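Local coordinates for protein proto-oncogene vav (Homo sapiens, PDB 6NEW) that probably acts as a guanine nucleotide exchange factor for Rho-family GTPases such as Rac, combining RhoGEF, PH and zinc-binding C1 domains in one chain, at residues Glu18-Ser26 / Asp170-Lys181; Asn294-Asp302 / Met342-Tyr353. All coordinates share one frame; numbering follows the deposited sequence.

In the fold
Contact 1 belongs to the helical RhoGEF domain, where a short N-terminal helix bearing Tyr20 lies on residues 170-181. Contact 2 belongs to the PH domain. They follow one another along the chain and lie on opposite sides of its centre, with centres about 43 Å apart and nearest atoms about 23 Å apart, so neither touches the other. The long helix 196-235 leads from one domain to the other. Contact 1 is consistent with the known autoinhibition of Vav, in which the acidic-region helix covers the GTPase-binding surface. Contact 2 packs the C-terminal helix on edge strand 298-302 and the turn before it; that helix also bonds to Tyr390 and Lys401 of the zinc-bearing C1 domain.

Contact 1 (Glu18-Ser26 / Asp170-Lys181); sequences EIYEDLMRS and DLLMVPMQRVLK
Tyr20 lies against helix 174-179 and carries the largest share of this contact. With CG anti to the backbone N (chi1 174°), its ring runs past Gln177 and Lys181 until the hydroxyl meets Arg178. Arg178 NH1 donates to Tyr20 OH over 2.8 Å, with an N-H...O angle of 147°; the oxygen lies in the guanidinium plane, and ring and guanidinium are nearly coplanar. Arg178 CD sits at the ring edge, 3.8 Å from Tyr20 CE2, while Met24 CG lies over one face, offset toward the rim. A tyrosine suits this place because it joins a flat apolar body to a polar end.

Ile19 fills the neighbouring step. Its CD1 packs on Asp170 CB at 3.5 Å, touching the aliphatic base of a residue whose carboxylate turns to Thr167, and its CG2 meets Gln177 NE2. That amide is held at both ends: NE2 bonds to Met173 O at 3.0 Å, and OE1 accepts from a water that in turn accepts from Glu18 N.

Val174 supplies the compact branched surface between Tyr20 and Leu23. Val174 CG1 lies near the edge of the Tyr20 ring, 4.2 Å from Tyr20 CD2, and Val174 CG2 meets Leu23 CD1 tip to tip at 3.9 Å. Thr58 of helix 37-71 also touches Leu23.

Arg178 also makes a salt bridge from its NH2 to Glu52, which probably steadies the group that donates to the phenol oxygen. A tyrosine held this way, by apolar packing and a single bond to its hydroxyl, is consistent with the established control of Vav, in which phosphorylation of the acidic-region tyrosine releases the inhibitory helix.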
# COMPACT_ATOMS: atom_id res chain seq x y z
N GLU A 18 9.35 18.82 7.23
CA GLU A 18 9.74 19.84 8.22
C GLU A 18 9.20 19.62 9.67
O GLU A 18 9.97 19.84 10.61
CB GLU A 18 9.43 21.28 7.75
N ILE A 19 7.90 19.26 9.86
CA ILE A 19 7.29 19.10 11.21
C ILE A 19 8.07 18.09 12.09
O ILE A 19 8.37 18.39 13.25
CB ILE A 19 5.74 18.84 11.19
CG1 ILE A 19 5.08 19.12 12.55
CG2 ILE A 19 5.33 17.46 10.66
CD1 ILE A 19 4.65 20.54 12.70
N TYR A 20 8.44 16.94 11.50
CA TYR A 20 9.22 15.87 12.12
C TYR A 20 10.66 16.38 12.37
O TYR A 20 11.21 16.09 13.42
CB TYR A 20 9.21 14.60 11.23
CG TYR A 20 10.10 13.47 11.70
CD1 TYR A 20 11.44 13.42 11.34
CD2 TYR A 20 9.59 12.44 12.49
CE1 TYR A 20 12.27 12.39 11.78
CE2 TYR A 20 10.41 11.40 12.92
CZ TYR A 20 11.75 11.38 12.57
OH TYR A 20 12.57 10.37 12.99
N GLU A 21 11.24 17.13 11.40
CA GLU A 21 12.59 17.69 11.49
C GLU A 21 12.71 18.72 12.62
O GLU A 21 13.71 18.71 13.36
CB GLU A 21 13.03 18.30 10.15
N ASP A 22 11.68 19.59 12.78
CA ASP A 22 11.59 20.62 13.82
C ASP A 22 11.38 19.96 15.18
O ASP A 22 11.94 20.42 16.17
CB ASP A 22 10.44 21.61 13.52
CG ASP A 22 10.39 22.86 14.40
OD1 ASP A 22 11.39 23.14 15.10
OD2 ASP A 22 9.37 23.57 14.36
N LEU A 23 10.59 18.87 15.20
CA LEU A 23 10.31 18.07 16.40
C LEU A 23 11.57 17.33 16.86
O LEU A 23 11.82 17.26 18.07
CB LEU A 23 9.17 17.07 16.09
CG LEU A 23 8.55 16.33 17.27
CD1 LEU A 23 7.07 16.26 17.13
CD2 LEU A 23 9.08 14.93 17.36
N MET A 24 12.36 16.78 15.91
CA MET A 24 13.58 16.03 16.20
C MET A 24 14.85 16.89 16.25
O MET A 24 15.94 16.35 16.47
CB MET A 24 13.76 14.84 15.23
CG MET A 24 12.63 13.82 15.26
SD MET A 24 12.35 13.02 16.85
CE MET A 24 10.96 12.04 16.46
N ARG A 25 14.71 18.24 16.09
CA ARG A 25 15.81 19.21 16.14
C ARG A 25 16.47 19.25 17.53
O ARG A 25 17.68 19.45 17.63
CB ARG A 25 15.32 20.62 15.74
N SER A 26 15.66 19.00 18.59
CA SER A 26 16.10 18.95 19.98
C SER A 26 15.84 17.56 20.59
O SER A 26 14.82 16.93 20.33
CB SER A 26 15.39 20.02 20.80
N ASP A 170 -0.98 18.75 12.55
CA ASP A 170 0.44 18.56 12.23
C ASP A 170 1.05 17.43 13.08
O ASP A 170 1.83 16.62 12.56
CB ASP A 170 1.22 19.87 12.48
CG ASP A 170 0.94 20.98 11.49
OD1 ASP A 170 1.10 20.74 10.27
OD2 ASP A 170 0.65 22.11 11.93
N LEU A 171 0.68 17.36 14.38
CA LEU A 171 1.14 16.36 15.35
C LEU A 171 0.72 14.93 14.98
O LEU A 171 1.41 13.98 15.34
CB LEU A 171 0.64 16.73 16.77
CG LEU A 171 1.66 16.69 17.93
CD1 LEU A 171 2.88 17.54 17.64
CD2 LEU A 171 1.03 17.19 19.22
N LEU A 172 -0.38 14.78 14.22
CA LEU A 172 -0.88 13.48 13.77
C LEU A 172 -0.16 12.97 12.52
O LEU A 172 -0.32 11.81 12.17
CB LEU A 172 -2.40 13.51 13.59
CG LEU A 172 -3.24 13.71 14.85
CD1 LEU A 172 -4.58 14.32 14.52
CD2 LEU A 172 -3.39 12.42 15.66
N MET A 173 0.65 13.83 11.87
CA MET A 173 1.45 13.48 10.69
C MET A 173 2.84 12.94 11.09
O MET A 173 3.54 12.35 10.26
CB MET A 173 1.58 14.68 9.73
N VAL A 174 3.21 13.11 12.37
CA VAL A 174 4.48 12.65 12.94
C VAL A 174 4.59 11.10 12.91
O VAL A 174 5.63 10.62 12.43
CB VAL A 174 4.78 13.27 14.34
CG1 VAL A 174 6.11 12.78 14.90
CG2 VAL A 174 4.75 14.79 14.30
N PRO A 175 3.59 10.29 13.38
CA PRO A 175 3.76 8.82 13.36
C PRO A 175 4.01 8.18 11.99
O PRO A 175 4.75 7.19 11.93
CB PRO A 175 2.47 8.30 14.00
CG PRO A 175 1.97 9.43 14.81
CD PRO A 175 2.30 10.64 14.00
N MET A 176 3.43 8.73 10.90
CA MET A 176 3.66 8.21 9.54
C MET A 176 5.13 8.43 9.18
O MET A 176 5.79 7.50 8.72
CB MET A 176 2.74 8.85 8.48
CG MET A 176 2.81 8.14 7.10
SD MET A 176 2.34 9.09 5.62
CE MET A 176 3.80 10.15 5.42
N GLN A 177 5.64 9.64 9.45
CA GLN A 177 7.02 10.02 9.18
C GLN A 177 8.04 9.21 9.97
O GLN A 177 9.07 8.87 9.41
CB GLN A 177 7.22 11.53 9.36
CG GLN A 177 6.57 12.31 8.24
CD GLN A 177 6.58 13.77 8.51
OE1 GLN A 177 7.28 14.48 7.83
NE2 GLN A 177 5.80 14.23 9.47
N ARG A 178 7.73 8.86 11.23
CA ARG A 178 8.62 8.07 12.08
C ARG A 178 8.86 6.65 11.57
O ARG A 178 10.02 6.26 11.42
CB ARG A 178 8.17 8.06 13.55
CG ARG A 178 9.10 7.29 14.50
CD ARG A 178 10.41 8.04 14.76
NE ARG A 178 11.32 7.27 15.60
CZ ARG A 178 12.63 7.45 15.62
NH1 ARG A 178 13.20 8.34 14.84
NH2 ARG A 178 13.39 6.70 16.41
N VAL A 179 7.78 5.88 11.31
CA VAL A 179 7.87 4.49 10.84
C VAL A 179 8.62 4.39 9.50
O VAL A 179 9.27 3.39 9.24
CB VAL A 179 6.49 3.77 10.84
CG1 VAL A 179 5.56 4.28 9.74
CG2 VAL A 179 6.65 2.25 10.78
N LEU A 180 8.60 5.48 8.70
CA LEU A 180 9.26 5.58 7.40
C LEU A 180 10.74 5.97 7.51
O LEU A 180 11.46 5.91 6.50
CB LEU A 180 8.49 6.56 6.50
CG LEU A 180 7.46 5.96 5.51
CD1 LEU A 180 6.34 5.23 6.22
CD2 LEU A 180 6.87 7.05 4.63
N LYS A 181 11.21 6.35 8.71
CA LYS A 181 12.60 6.78 8.95
C LYS A 181 13.53 5.69 9.49
O LYS A 181 14.74 5.82 9.30
CB LYS A 181 12.68 8.02 9.86
CG LYS A 181 12.01 9.30 9.35
CD LYS A 181 12.65 9.98 8.14
CE LYS A 181 11.96 11.28 7.84
NZ LYS A 181 12.52 11.96 6.64
O HOH W 1 7.03 17.33 7.21

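Contact 2 (Asn294-Asp302 / Met342-Tyr353); sequences NLHSFQVRD and MEQFEMAISNIY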
# COMPACT_ATOMS: atom_id res chain seq x y z
N ASN A 294 -14.04 -12.34 -19.01
CA ASN A 294 -13.09 -12.87 -18.01
C ASN A 294 -11.80 -12.97 -18.77
O ASN A 294 -11.75 -13.68 -19.76
CB ASN A 294 -13.50 -14.28 -17.51
CG ASN A 294 -14.79 -14.31 -16.74
OD1 ASN A 294 -14.83 -14.04 -15.54
ND2 ASN A 294 -15.88 -14.67 -17.41
N LEU A 295 -10.78 -12.25 -18.37
CA LEU A 295 -9.53 -12.29 -19.14
C LEU A 295 -8.67 -13.58 -18.99
O LEU A 295 -7.65 -13.69 -19.69
CB LEU A 295 -8.69 -11.04 -18.86
CG LEU A 295 -9.35 -9.73 -19.25
CD1 LEU A 295 -8.58 -8.58 -18.68
CD2 LEU A 295 -9.52 -9.61 -20.81
N HIS A 296 -9.09 -14.54 -18.12
CA HIS A 296 -8.42 -15.83 -17.88
C HIS A 296 -8.33 -16.68 -19.19
O HIS A 296 -7.45 -17.53 -19.32
CB HIS A 296 -9.10 -16.63 -16.73
CG HIS A 296 -8.92 -16.10 -15.32
ND1 HIS A 296 -9.91 -15.36 -14.69
CD2 HIS A 296 -7.93 -16.34 -14.43
CE1 HIS A 296 -9.46 -15.13 -13.46
NE2 HIS A 296 -8.27 -15.68 -13.27
N SER A 297 -9.23 -16.43 -20.17
CA SER A 297 -9.32 -17.16 -21.44
C SER A 297 -9.29 -16.24 -22.66
O SER A 297 -9.81 -16.61 -23.70
CB SER A 297 -10.59 -17.99 -21.51
OG SER A 297 -10.76 -18.88 -20.42
N PHE A 298 -8.71 -15.04 -22.54
CA PHE A 298 -8.61 -14.10 -23.65
C PHE A 298 -7.18 -13.68 -23.91
O PHE A 298 -6.38 -13.57 -22.99
CB PHE A 298 -9.53 -12.87 -23.46
CG PHE A 298 -10.97 -13.13 -23.83
CD1 PHE A 298 -11.83 -13.77 -22.95
CD2 PHE A 298 -11.47 -12.76 -25.08
CE1 PHE A 298 -13.16 -14.04 -23.30
CE2 PHE A 298 -12.80 -13.01 -25.44
CZ PHE A 298 -13.64 -13.64 -24.54
N GLN A 299 -6.88 -13.45 -25.19
CA GLN A 299 -5.58 -13.00 -25.64
C GLN A 299 -5.69 -11.69 -26.43
O GLN A 299 -6.72 -11.38 -27.03
CB GLN A 299 -4.89 -14.09 -26.48
CG GLN A 299 -4.30 -15.18 -25.59
CD GLN A 299 -3.64 -16.33 -26.31
OE1 GLN A 299 -3.59 -16.39 -27.54
NE2 GLN A 299 -3.11 -17.27 -25.54
N VAL A 300 -4.63 -10.90 -26.40
CA VAL A 300 -4.60 -9.67 -27.15
C VAL A 300 -3.66 -9.80 -28.34
O VAL A 300 -2.53 -10.28 -28.18
CB VAL A 300 -4.31 -8.43 -26.27
CG1 VAL A 300 -3.96 -7.22 -27.12
CG2 VAL A 300 -5.50 -8.11 -25.38
N ARG A 301 -4.12 -9.38 -29.52
CA ARG A 301 -3.36 -9.39 -30.77
C ARG A 301 -3.43 -8.02 -31.39
O ARG A 301 -4.52 -7.52 -31.65
CB ARG A 301 -3.89 -10.44 -31.76
CG ARG A 301 -3.73 -11.88 -31.32
CD ARG A 301 -2.27 -12.24 -31.00
NE ARG A 301 -2.05 -13.67 -31.11
CZ ARG A 301 -2.28 -14.56 -30.14
NH1 ARG A 301 -2.08 -15.85 -30.35
NH2 ARG A 301 -2.70 -14.14 -28.95
N ASP A 302 -2.26 -7.41 -31.61
CA ASP A 302 -2.16 -6.09 -32.21
C ASP A 302 -2.61 -6.08 -33.67
O ASP A 302 -2.56 -7.10 -34.36
CB ASP A 302 -0.72 -5.52 -32.09
CG ASP A 302 -0.57 -4.08 -32.62
OD1 ASP A 302 -1.54 -3.30 -32.50
OD2 ASP A 302 0.48 -3.77 -33.22
N MET A 342 -3.59 -1.38 -24.78
CA MET A 342 -2.87 -2.59 -25.15
C MET A 342 -1.87 -2.97 -24.06
O MET A 342 -1.81 -4.13 -23.66
CB MET A 342 -2.12 -2.34 -26.45
CG MET A 342 -1.32 -3.54 -26.92
SD MET A 342 -2.30 -4.45 -28.10
CE MET A 342 -2.09 -3.37 -29.48
N GLU A 343 -1.08 -1.98 -23.63
CA GLU A 343 -0.08 -2.11 -22.58
C GLU A 343 -0.78 -2.52 -21.24
O GLU A 343 -0.26 -3.38 -20.52
CB GLU A 343 0.66 -0.77 -22.45
CG GLU A 343 1.78 -0.69 -21.42
CD GLU A 343 2.08 0.74 -21.03
OE1 GLU A 343 1.71 1.14 -19.90
OE2 GLU A 343 2.58 1.50 -21.89
N GLN A 344 -1.97 -1.97 -20.96
CA GLN A 344 -2.73 -2.31 -19.76
C GLN A 344 -3.34 -3.72 -19.81
O GLN A 344 -3.43 -4.36 -18.76
CB GLN A 344 -3.79 -1.25 -19.45
CG GLN A 344 -3.19 0.13 -19.09
CD GLN A 344 -2.38 0.14 -17.84
OE1 GLN A 344 -2.81 -0.32 -16.78
NE2 GLN A 344 -1.17 0.63 -17.94
N PHE A 345 -3.73 -4.22 -21.02
CA PHE A 345 -4.25 -5.59 -21.19
C PHE A 345 -3.11 -6.60 -20.95
O PHE A 345 -3.32 -7.64 -20.31
CB PHE A 345 -4.84 -5.79 -22.59
CG PHE A 345 -6.31 -5.52 -22.74
CD1 PHE A 345 -7.25 -6.49 -22.45
CD2 PHE A 345 -6.76 -4.30 -23.23
CE1 PHE A 345 -8.61 -6.24 -22.59
CE2 PHE A 345 -8.12 -4.05 -23.39
CZ PHE A 345 -9.04 -5.03 -23.07
N GLU A 346 -1.91 -6.28 -21.44
CA GLU A 346 -0.71 -7.09 -21.26
C GLU A 346 -0.35 -7.18 -19.78
O GLU A 346 -0.11 -8.27 -19.29
CB GLU A 346 0.47 -6.55 -22.08
CG GLU A 346 0.32 -6.82 -23.58
CD GLU A 346 1.18 -5.99 -24.53
OE1 GLU A 346 1.81 -5.01 -24.07
OE2 GLU A 346 1.20 -6.32 -25.73
N MET A 347 -0.39 -6.04 -19.07
CA MET A 347 -0.13 -5.94 -17.64
C MET A 347 -1.16 -6.73 -16.84
O MET A 347 -0.78 -7.42 -15.90
CB MET A 347 -0.09 -4.48 -17.19
CG MET A 347 1.22 -3.77 -17.46
SD MET A 347 1.17 -1.95 -17.21
CE MET A 347 0.83 -1.86 -15.44
N ALA A 348 -2.47 -6.67 -17.24
CA ALA A 348 -3.56 -7.42 -16.60
C ALA A 348 -3.40 -8.97 -16.75
O ALA A 348 -3.50 -9.69 -15.77
CB ALA A 348 -4.88 -6.97 -17.17
N ILE A 349 -3.11 -9.45 -17.98
CA ILE A 349 -2.91 -10.86 -18.33
C ILE A 349 -1.65 -11.38 -17.63
O ILE A 349 -1.69 -12.46 -17.03
CB ILE A 349 -2.95 -11.07 -19.88
CG1 ILE A 349 -4.39 -10.86 -20.43
CG2 ILE A 349 -2.40 -12.45 -20.31
CD1 ILE A 349 -4.47 -10.45 -21.96
N SER A 350 -0.57 -10.58 -17.62
CA SER A 350 0.67 -10.88 -16.90
C SER A 350 0.35 -11.09 -15.40
O SER A 350 0.90 -12.01 -14.79
CB SER A 350 1.67 -9.74 -17.06
OG SER A 350 2.92 -10.08 -16.50
N ASN A 351 -0.57 -10.27 -14.82
CA ASN A 351 -0.97 -10.42 -13.41
C ASN A 351 -1.74 -11.71 -13.17
O ASN A 351 -1.60 -12.30 -12.11
CB ASN A 351 -1.75 -9.19 -12.87
CG ASN A 351 -0.84 -8.04 -12.51
OD1 ASN A 351 0.38 -8.23 -12.35
ND2 ASN A 351 -1.40 -6.82 -12.40
N ILE A 352 -2.56 -12.16 -14.15
CA ILE A 352 -3.31 -13.40 -14.02
C ILE A 352 -2.34 -14.57 -14.14
O ILE A 352 -2.37 -15.51 -13.35
CB ILE A 352 -4.45 -13.53 -15.07
CG1 ILE A 352 -5.48 -12.42 -14.97
CG2 ILE A 352 -5.11 -14.93 -14.98
CD1 ILE A 352 -6.36 -12.30 -16.30
N TYR A 353 -1.49 -14.50 -15.17
CA TYR A 353 -0.52 -15.52 -15.55
C TYR A 353 0.91 -14.99 -15.43
O TYR A 353 1.56 -14.76 -16.44
CB TYR A 353 -0.84 -15.97 -17.00
CG TYR A 353 -2.19 -16.63 -17.11
CD1 TYR A 353 -2.48 -17.80 -16.40
CD2 TYR A 353 -3.19 -16.09 -17.92
CE1 TYR A 353 -3.73 -18.40 -16.48
CE2 TYR A 353 -4.44 -16.71 -18.04
CZ TYR A 353 -4.70 -17.87 -17.30
OH TYR A 353 -5.92 -18.50 -17.33
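Val300 points from the edge strand into the C-terminal helix of the PH domain, and the close packing of this contact is gathered around it and Leu295. The two methyls of the valine divide the work: Val300 CG2 rests 3.7 Å from Phe345 CB, lying obliquely to the ring, and Val300 CG1 meets Met342 SD. A beta-branched valine suits a strand and offers both methyls to the helix without a long chain. Leu295, in the turn before the strand, reaches Phe345 from another side: Leu295 CD2 stands in the ring plane, at the edge, 3.9 Å from Phe345 CE1. The CB of Leu295 also packs on Ile352 CD1 at 3.7 Å. Phe317 and Leu319 of strand 315-321 and Leu272 of strand 266-273 close in on Phe345, so this part joins helix and sheet in a shared apolar interior.

Toward both ends the contact becomes polar and more exposed. Beyond the helix, Tyr353 swings back with CG anti to its carbonyl carbon (chi1 -64°), and Tyr353 OH donates to His296 O at 2.7 Å. The donor lies in the carbonyl plane on a lone pair, with a C=O...O angle of 125°. One face of the Tyr353 ring is covered by Ile352 CG2, 3.5 Å above the plane and over its centre. At the opposite end the Met342 chain is bent at chi2 and chi3, which carries its CE to Asp302, whose carboxylate is engaged in a salt bridge with Lys338.

The chemistry is thus that of an amphipathic helix capping one open end of the PH barrel: burial of apolar side chains, with close van der Waals packing, holds the middle, while the tyrosine-to-carbonyl bond ties the helix end to the turn preceding the edge strand.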